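Local coordinates for protein methyltransferase (Streptomyces regensis, PDB 5N5D) that probably transfers a methyl group from S-adenosylmethionine to a hydroxyl oxygen of an intermediate in the biosynthesis of tomaymycin, at residues 18-24 with 47-51; 43-47 with 73-77. All coordinates share one frame; numbering follows the deposited sequence.

From the N terminus, the last turn of helix 6-21 and the residues after it, 18-24, form one side of interaction 1; the chain then passes through helices 26-31 and 34-37 and returns at the start of helix 47-60, where interaction 1 closes a loop that holds two short helices and no strand. The approach to that helix, 43-47, is one side of interaction 2, whose partner, the start of helix 74-80, comes after helix 47-60 and strand 64-68. The two loops therefore cross, overlapping along 43-51 and sharing Ala-47. A probable hydrogen bond between Glu-24 and Tyr-74 joins the contacts directly, linking the N-terminal helices to the S-adenosylmethionine pocket of the Rossmann-like core.

Interaction 1. Residues 18-24 with 47-51; sequences SSLLVKE and APQGK
Val-22, the first residue beyond helix 6-21, fits against the opening turn of helix 47-60 and joins the N-terminal helical part of this O-methyltransferase to its Rossmann-like domain. Its two methyls divide the work. CG1, anti to the backbone N (chi1 -173°), meets Ala-47 CB at 3.8 Å, while CG2 turns to the next turn of the helix and lies 4.1 Å from Lys-51 CB. The side chains of Val-22 and Lys-51 run past each other in opposite directions, and Trp-78 of helix 74-80 touches both.

Around this apolar centre the polar groups come in from the flanks. Ser-18 brings its OG alongside the proline ring, 3.5 Å from Pro-48 CG, and bonds to a butanediol probably left by crystallisation. Glu-24 extends beyond CG to set OE2 against the Ala-47 methyl, at 3.7 Å; the same oxygen is hydrogen-bonded to Tyr-74 OH.

Lys-51 reaches the end of the first helix by bending at chi2 (82°) and chi4 (-86°). Its ammonium has its strongest partner in Ala-205 O of the second subunit and also bonds to Thr-204 OG1 there, so the contact borders the dimer interface. Within the chain, NZ makes a weak hydrogen bond to Leu-21 O, at 2.9 Å, and donates to a water that accepts in turn from Lys-23 N, 3.2 Å from its oxygen.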
ATOM      1  N   SER A  18      -8.152 -12.303   5.010  1.00 18.22           N
ATOM      2  CA  SER A  18      -8.207 -11.901   6.413  1.00 22.44           C
ATOM      3  C   SER A  18      -8.057 -13.096   7.346  1.00 20.50           C
ATOM      4  O   SER A  18      -7.342 -13.023   8.355  1.00 20.31           O
ATOM      5  CB  SER A  18      -9.533 -11.190   6.692  1.00 30.24           C
ATOM      6  OG  SER A  18      -9.329  -9.837   7.025  1.00 34.88           O
ATOM      7  N   SER A  19      -8.746 -14.198   7.038  1.00 18.10           N
ATOM      8  CA  SER A  19      -8.722 -15.364   7.912  1.00 18.91           C
ATOM      9  C   SER A  19      -7.307 -15.872   8.134  1.00 18.77           C
ATOM     10  O   SER A  19      -6.999 -16.403   9.208  1.00 19.41           O
ATOM     11  CB  SER A  19      -9.599 -16.485   7.333  1.00 18.48           C
ATOM     12  OG  SER A  19      -8.978 -17.163   6.248  1.00 18.64           O
ATOM     13  N   LEU A  20      -6.436 -15.723   7.141  1.00 14.72           N
ATOM     14  CA  LEU A  20      -5.076 -16.218   7.240  1.00 12.35           C
ATOM     15  C   LEU A  20      -4.090 -15.160   7.702  1.00 13.20           C
ATOM     16  O   LEU A  20      -3.084 -15.505   8.335  1.00 16.41           O
ATOM     17  CB  LEU A  20      -4.623 -16.783   5.888  1.00 13.77           C
ATOM     18  CG  LEU A  20      -5.402 -18.041   5.460  1.00 12.56           C
ATOM     19  CD1 LEU A  20      -5.139 -18.423   4.016  1.00 15.46           C
ATOM     20  CD2 LEU A  20      -5.026 -19.211   6.360  1.00 15.17           C
ATOM     21  N   LEU A  21      -4.351 -13.877   7.422  1.00 13.22           N
ATOM     22  CA  LEU A  21      -3.332 -12.856   7.634  1.00 12.52           C
ATOM     23  C   LEU A  21      -3.613 -11.876   8.766  1.00 13.84           C
ATOM     24  O   LEU A  21      -2.659 -11.287   9.284  1.00 16.18           O
ATOM     25  CB  LEU A  21      -3.119 -12.040   6.353  1.00 13.54           C
ATOM     26  CG  LEU A  21      -2.672 -12.813   5.114  1.00 15.51           C
ATOM     27  CD1 LEU A  21      -2.351 -11.829   3.987  1.00 17.24           C
ATOM     28  CD2 LEU A  21      -1.495 -13.720   5.372  1.00 17.08           C
ATOM     29  N   VAL A  22      -4.869 -11.658   9.148  1.00 14.56           N
ATOM     30  CA  VAL A  22      -5.215 -10.556  10.040  1.00 14.83           C
ATOM     31  C   VAL A  22      -5.991 -11.096  11.232  1.00 17.39           C
ATOM     32  O   VAL A  22      -7.075 -11.667  11.065  1.00 19.84           O
ATOM     33  CB  VAL A  22      -6.029  -9.474   9.320  1.00 15.30           C
ATOM     34  CG1 VAL A  22      -6.228  -8.264  10.234  1.00 17.27           C
ATOM     35  CG2 VAL A  22      -5.350  -9.072   8.021  1.00 15.53           C
ATOM     36  N   LYS A  23      -5.450 -10.893  12.426  1.00 15.70           N
ATOM     37  CA  LYS A  23      -6.115 -11.266  13.663  1.00 16.83           C
ATOM     38  C   LYS A  23      -6.748 -10.036  14.298  1.00 17.57           C
ATOM     39  O   LYS A  23      -6.168  -8.944  14.278  1.00 18.74           O
ATOM     40  CB  LYS A  23      -5.126 -11.907  14.637  1.00 19.92           C
ATOM     41  N   GLU A  24      -7.948 -10.216  14.842  1.00 15.79           N
ATOM     42  CA  GLU A  24      -8.604  -9.206  15.662  1.00 14.80           C
ATOM     43  C   GLU A  24      -8.782  -9.759  17.066  1.00 17.32           C
ATOM     44  O   GLU A  24      -9.398 -10.816  17.245  1.00 19.58           O
ATOM     45  CB  GLU A  24      -9.960  -8.807  15.082  1.00 17.33           C
ATOM     46  CG  GLU A  24      -9.859  -8.005  13.806  1.00 18.34           C
ATOM     47  CD  GLU A  24     -11.209  -7.561  13.297  1.00 20.70           C
ATOM     48  OE1 GLU A  24     -12.230  -8.204  13.634  1.00 21.37           O
ATOM     49  OE2 GLU A  24     -11.245  -6.556  12.565  1.00 19.39           O
ATOM     50  N   ALA A  47     -10.447  -4.841   8.102  1.00 16.35           N
ATOM     51  CA  ALA A  47      -9.292  -5.443   8.761  1.00 16.16           C
ATOM     52  C   ALA A  47      -8.060  -5.429   7.865  1.00 15.05           C
ATOM     53  O   ALA A  47      -6.989  -5.005   8.336  1.00 15.55           O
ATOM     54  CB  ALA A  47      -9.645  -6.857   9.236  1.00 16.82           C
ATOM     55  N   PRO A  48      -8.125  -5.850   6.596  1.00 16.61           N
ATOM     56  CA  PRO A  48      -6.915  -5.786   5.756  1.00 16.83           C
ATOM     57  C   PRO A  48      -6.393  -4.372   5.581  1.00 14.03           C
ATOM     58  O   PRO A  48      -5.173  -4.163   5.524  1.00 14.48           O
ATOM     59  CB  PRO A  48      -7.382  -6.390   4.422  1.00 18.13           C
ATOM     60  CG  PRO A  48      -8.588  -7.214   4.761  1.00 19.80           C
ATOM     61  CD  PRO A  48      -9.254  -6.473   5.882  1.00 18.00           C
ATOM     62  N   GLN A  49      -7.296  -3.389   5.508  1.00 13.26           N
ATOM     63  CA  GLN A  49      -6.898  -1.988   5.359  1.00 14.03           C
ATOM     64  C   GLN A  49      -6.257  -1.440   6.628  1.00 13.92           C
ATOM     65  O   GLN A  49      -5.267  -0.697   6.562  1.00 13.25           O
ATOM     66  CB  GLN A  49      -8.118  -1.141   5.004  1.00 14.46           C
ATOM     67  CG  GLN A  49      -8.665  -1.349   3.618  1.00 17.16           C
ATOM     68  CD  GLN A  49     -10.010  -0.651   3.415  1.00 18.21           C
ATOM     69  OE1 GLN A  49     -10.617  -0.142   4.366  1.00 19.27           O
ATOM     70  NE2 GLN A  49     -10.478  -0.633   2.179  1.00 19.78           N
ATOM     71  N   GLY A  50      -6.843  -1.742   7.788  1.00 14.17           N
ATOM     72  CA  GLY A  50      -6.221  -1.347   9.033  1.00 14.70           C
ATOM     73  C   GLY A  50      -4.853  -1.977   9.198  1.00 12.58           C
ATOM     74  O   GLY A  50      -3.907  -1.319   9.631  1.00 13.61           O
ATOM     75  N   LYS A  51      -4.724  -3.254   8.828  1.00 13.50           N
ATOM     76  CA  LYS A  51      -3.421  -3.910   8.880  1.00 13.21           C
ATOM     77  C   LYS A  51      -2.430  -3.222   7.947  1.00 13.55           C
ATOM     78  O   LYS A  51      -1.253  -3.059   8.287  1.00 13.95           O
ATOM     79  CB  LYS A  51      -3.571  -5.393   8.524  1.00 16.09           C
ATOM     80  CG  LYS A  51      -2.287  -6.223   8.628  1.00 19.66           C
ATOM     81  CD  LYS A  51      -2.008  -6.666  10.045  1.00 21.76           C
ATOM     82  CE  LYS A  51      -0.739  -7.528  10.152  1.00 17.83           C
ATOM     83  NZ  LYS A  51      -0.946  -8.989   9.888  1.00 17.09           N
TER
HETATM   84  O   HOH W   1      -2.543  -9.587  12.346  1.00 13.34           O

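Interaction 2. Residues 43-47 with 73-77; sequences LAVSA and GYSSI. With SAM (S-adenosylmethionine), chain H.
Ser-75 OG is gripped by two groups: it accepts a hydrogen bond from the amino N of S-adenosylmethionine at 2.8 Å and is also bonded to Glu-67 OE2. With OG lying between the backbone N and the carbonyl carbon (chi1 55°), the hydroxyl stands beside the methionine end of the cofactor. The carboxylate there is shared by the two segments. Val-45 N donates to SAM O at 2.9 Å with a nearly straight N-H...O angle of 170°, and Ser-75 N, in the first turn of helix 74-80, donates to OXT at 3.1 Å.

Tyr-74 reaches from helix 74-80 along the 44-47 loop. Its CB packs on Ala-44 CB at 3.9 Å, and Val-45 CG2 comes to the ring edge in plane, 3.7 Å from CD2. The phenol oxygen OH ends 3.2 Å from Ala-47 CA and, besides its bond to Glu-24, is hydrogen-bonded to Trp-78 NE1; the two bonds fix the far end of the ring.

Backbone amides from both segments thus hold the carboxylate while Ser-75 receives the amino group. The N-terminal end of helix 74-80 points at this carboxylate, so its dipole would probably help to stabilise the negative charge.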
ATOM      1  N   LEU A  43     -18.202   2.709   9.018  1.00 23.96           N
ATOM      2  CA  LEU A  43     -17.287   3.735   8.537  1.00 22.96           C
ATOM      3  C   LEU A  43     -15.820   3.381   8.733  1.00 22.53           C
ATOM      4  O   LEU A  43     -14.954   4.120   8.252  1.00 22.83           O
ATOM      5  CB  LEU A  43     -17.567   5.056   9.252  1.00 24.98           C
ATOM      6  CG  LEU A  43     -19.003   5.569   9.197  1.00 32.66           C
ATOM      7  CD1 LEU A  43     -19.105   6.888   9.945  1.00 38.17           C
ATOM      8  CD2 LEU A  43     -19.469   5.726   7.755  1.00 34.06           C
ATOM      9  N   ALA A  44     -15.516   2.288   9.423  1.00 20.47           N
ATOM     10  CA  ALA A  44     -14.139   1.960   9.750  1.00 19.09           C
ATOM     11  C   ALA A  44     -13.431   1.305   8.572  1.00 17.24           C
ATOM     12  O   ALA A  44     -14.052   0.644   7.734  1.00 19.16           O
ATOM     13  CB  ALA A  44     -14.089   1.021  10.952  1.00 20.67           C
ATOM     14  N   VAL A  45     -12.116   1.491   8.514  1.00 15.45           N
ATOM     15  CA  VAL A  45     -11.308   0.694   7.601  1.00 16.30           C
ATOM     16  C   VAL A  45     -11.590  -0.776   7.880  1.00 16.48           C
ATOM     17  O   VAL A  45     -11.897  -1.170   9.016  1.00 17.31           O
ATOM     18  CB  VAL A  45      -9.805   1.004   7.731  1.00 16.70           C
ATOM     19  CG1 VAL A  45      -9.514   2.445   7.319  1.00 16.52           C
ATOM     20  CG2 VAL A  45      -9.315   0.732   9.148  1.00 17.28           C
ATOM     21  N   SER A  46     -11.503  -1.590   6.836  1.00 16.06           N
ATOM     22  CA  SER A  46     -11.596  -3.031   6.973  1.00 16.18           C
ATOM     23  C   SER A  46     -10.380  -3.568   7.720  1.00 14.45           C
ATOM     24  O   SER A  46      -9.381  -2.877   7.923  1.00 14.61           O
ATOM     25  CB  SER A  46     -11.667  -3.686   5.600  1.00 17.58           C
ATOM     26  OG  SER A  46     -10.421  -3.535   4.941  1.00 15.55           O
ATOM     27  N   ALA A  47     -10.447  -4.841   8.102  1.00 16.35           N
ATOM     28  CA  ALA A  47      -9.292  -5.443   8.761  1.00 16.16           C
ATOM     29  C   ALA A  47      -8.060  -5.429   7.865  1.00 15.05           C
ATOM     30  O   ALA A  47      -6.989  -5.005   8.336  1.00 15.55           O
ATOM     31  CB  ALA A  47      -9.645  -6.857   9.236  1.00 16.82           C
ATOM     32  N   GLY A  73     -12.339   4.203  16.892  1.00 15.55           N
ATOM     33  CA  GLY A  73     -11.018   3.783  17.300  1.00 15.54           C
ATOM     34  C   GLY A  73     -10.456   2.578  16.582  1.00 14.33           C
ATOM     35  O   GLY A  73      -9.377   2.104  16.963  1.00 15.42           O
ATOM     36  N   TYR A  74     -11.133   2.069  15.550  1.00 13.84           N
ATOM     37  CA  TYR A  74     -10.652   0.862  14.886  1.00 14.23           C
ATOM     38  C   TYR A  74      -9.323   1.123  14.185  1.00 14.50           C
ATOM     39  O   TYR A  74      -8.321   0.450  14.449  1.00 14.35           O
ATOM     40  CB  TYR A  74     -11.698   0.320  13.899  1.00 14.89           C
ATOM     41  CG  TYR A  74     -11.233  -0.986  13.320  1.00 15.06           C
ATOM     42  CD1 TYR A  74     -11.470  -2.185  13.987  1.00 16.15           C
ATOM     43  CD2 TYR A  74     -10.489  -1.028  12.151  1.00 15.39           C
ATOM     44  CE1 TYR A  74     -11.005  -3.388  13.491  1.00 17.93           C
ATOM     45  CE2 TYR A  74     -10.023  -2.225  11.646  1.00 15.18           C
ATOM     46  CZ  TYR A  74     -10.277  -3.404  12.324  1.00 17.17           C
ATOM     47  OH  TYR A  74      -9.803  -4.594  11.825  1.00 19.14           O
ATOM     48  N   SER A  75      -9.283   2.107  13.280  1.00 13.67           N
ATOM     49  CA  SER A  75      -8.002   2.450  12.674  1.00 14.24           C
ATOM     50  C   SER A  75      -7.000   2.902  13.733  1.00 14.14           C
ATOM     51  O   SER A  75      -5.799   2.620  13.612  1.00 14.57           O
ATOM     52  CB  SER A  75      -8.193   3.537  11.608  1.00 14.43           C
ATOM     53  OG  SER A  75      -8.840   4.675  12.149  1.00 16.68           O
ATOM     54  N   SER A  76      -7.481   3.567  14.790  1.00 14.60           N
ATOM     55  CA  SER A  76      -6.601   4.092  15.831  1.00 12.79           C
ATOM     56  C   SER A  76      -5.816   2.977  16.509  1.00 14.37           C
ATOM     57  O   SER A  76      -4.622   3.130  16.787  1.00 14.94           O
ATOM     58  CB  SER A  76      -7.419   4.866  16.862  1.00 14.59           C
ATOM     59  OG  SER A  76      -8.405   5.668  16.229  1.00 15.92           O
ATOM     60  N   ILE A  77      -6.471   1.851  16.796  1.00 14.92           N
ATOM     61  CA  ILE A  77      -5.776   0.739  17.443  1.00 13.98           C
ATOM     62  C   ILE A  77      -4.653   0.235  16.548  1.00 14.47           C
ATOM     63  O   ILE A  77      -3.526   0.005  17.003  1.00 15.05           O
ATOM     64  CB  ILE A  77      -6.763  -0.389  17.790  1.00 14.98           C
ATOM     65  CG1 ILE A  77      -7.728   0.060  18.891  1.00 15.92           C
ATOM     66  CG2 ILE A  77      -6.009  -1.642  18.240  1.00 15.44           C
ATOM     67  CD1 ILE A  77      -8.913  -0.861  19.065  1.00 17.53           C
TER
HETATM   68  N   SAM H 306     -10.696   6.334  10.865  1.00 16.05           N
HETATM   69  CA  SAM H 306     -11.850   5.572  11.383  1.00 16.39           C
HETATM   70  C   SAM H 306     -11.600   4.038  11.222  1.00 18.37           C
HETATM   71  O   SAM H 306     -11.116   3.659  10.131  1.00 17.12           O
HETATM   72  OXT SAM H 306     -11.897   3.296  12.182  1.00 18.13           O
HETATM   73  CB  SAM H 306     -13.150   5.976  10.646  1.00 16.39           C
HETATM   74  CG  SAM H 306     -13.313   7.489  10.569  1.00 17.32           C
HETATM   75  SD  SAM H 306     -14.944   7.834   9.866  1.00 21.60           S
HETATM   76  CE  SAM H 306     -14.665   7.446   8.179  1.00 21.28           C
HETATM   77  C5' SAM H 306     -14.953   9.655   9.739  1.00 20.70           C
HETATM   78  C4' SAM H 306     -14.983  10.339  11.091  1.00 20.81           C
HETATM   79  O4' SAM H 306     -14.641  11.737  10.962  1.00 21.69           O
HETATM   80  C3' SAM H 306     -16.337  10.279  11.809  1.00 19.34           C
HETATM   81  O3' SAM H 306     -16.166   9.689  13.093  1.00 19.12           O
HETATM   82  C2' SAM H 306     -16.788  11.748  11.858  1.00 18.92           C
HETATM   83  O2' SAM H 306     -17.521  12.065  13.035  1.00 19.71           O
HETATM   84  C1' SAM H 306     -15.446  12.468  11.857  1.00 20.95           C
HETATM   85  N9  SAM H 306     -15.493  13.852  11.403  1.00 19.22           N
HETATM   86  C8  SAM H 306     -16.243  14.369  10.381  1.00 19.40           C
HETATM   87  N7  SAM H 306     -16.033  15.644  10.155  1.00 18.61           N
HETATM   88  C5  SAM H 306     -15.074  15.990  11.097  1.00 18.95           C
HETATM   89  C6  SAM H 306     -14.405  17.198  11.368  1.00 18.57           C
HETATM   90  N6  SAM H 306     -14.616  18.333  10.690  1.00 20.80           N
HETATM   91  N1  SAM H 306     -13.492  17.200  12.366  1.00 18.46           N
HETATM   92  C2  SAM H 306     -13.276  16.068  13.042  1.00 19.33           C
HETATM   93  N3  SAM H 306     -13.847  14.871  12.876  1.00 18.85           N
HETATM   94  C4  SAM H 306     -14.740  14.897  11.878  1.00 18.93           C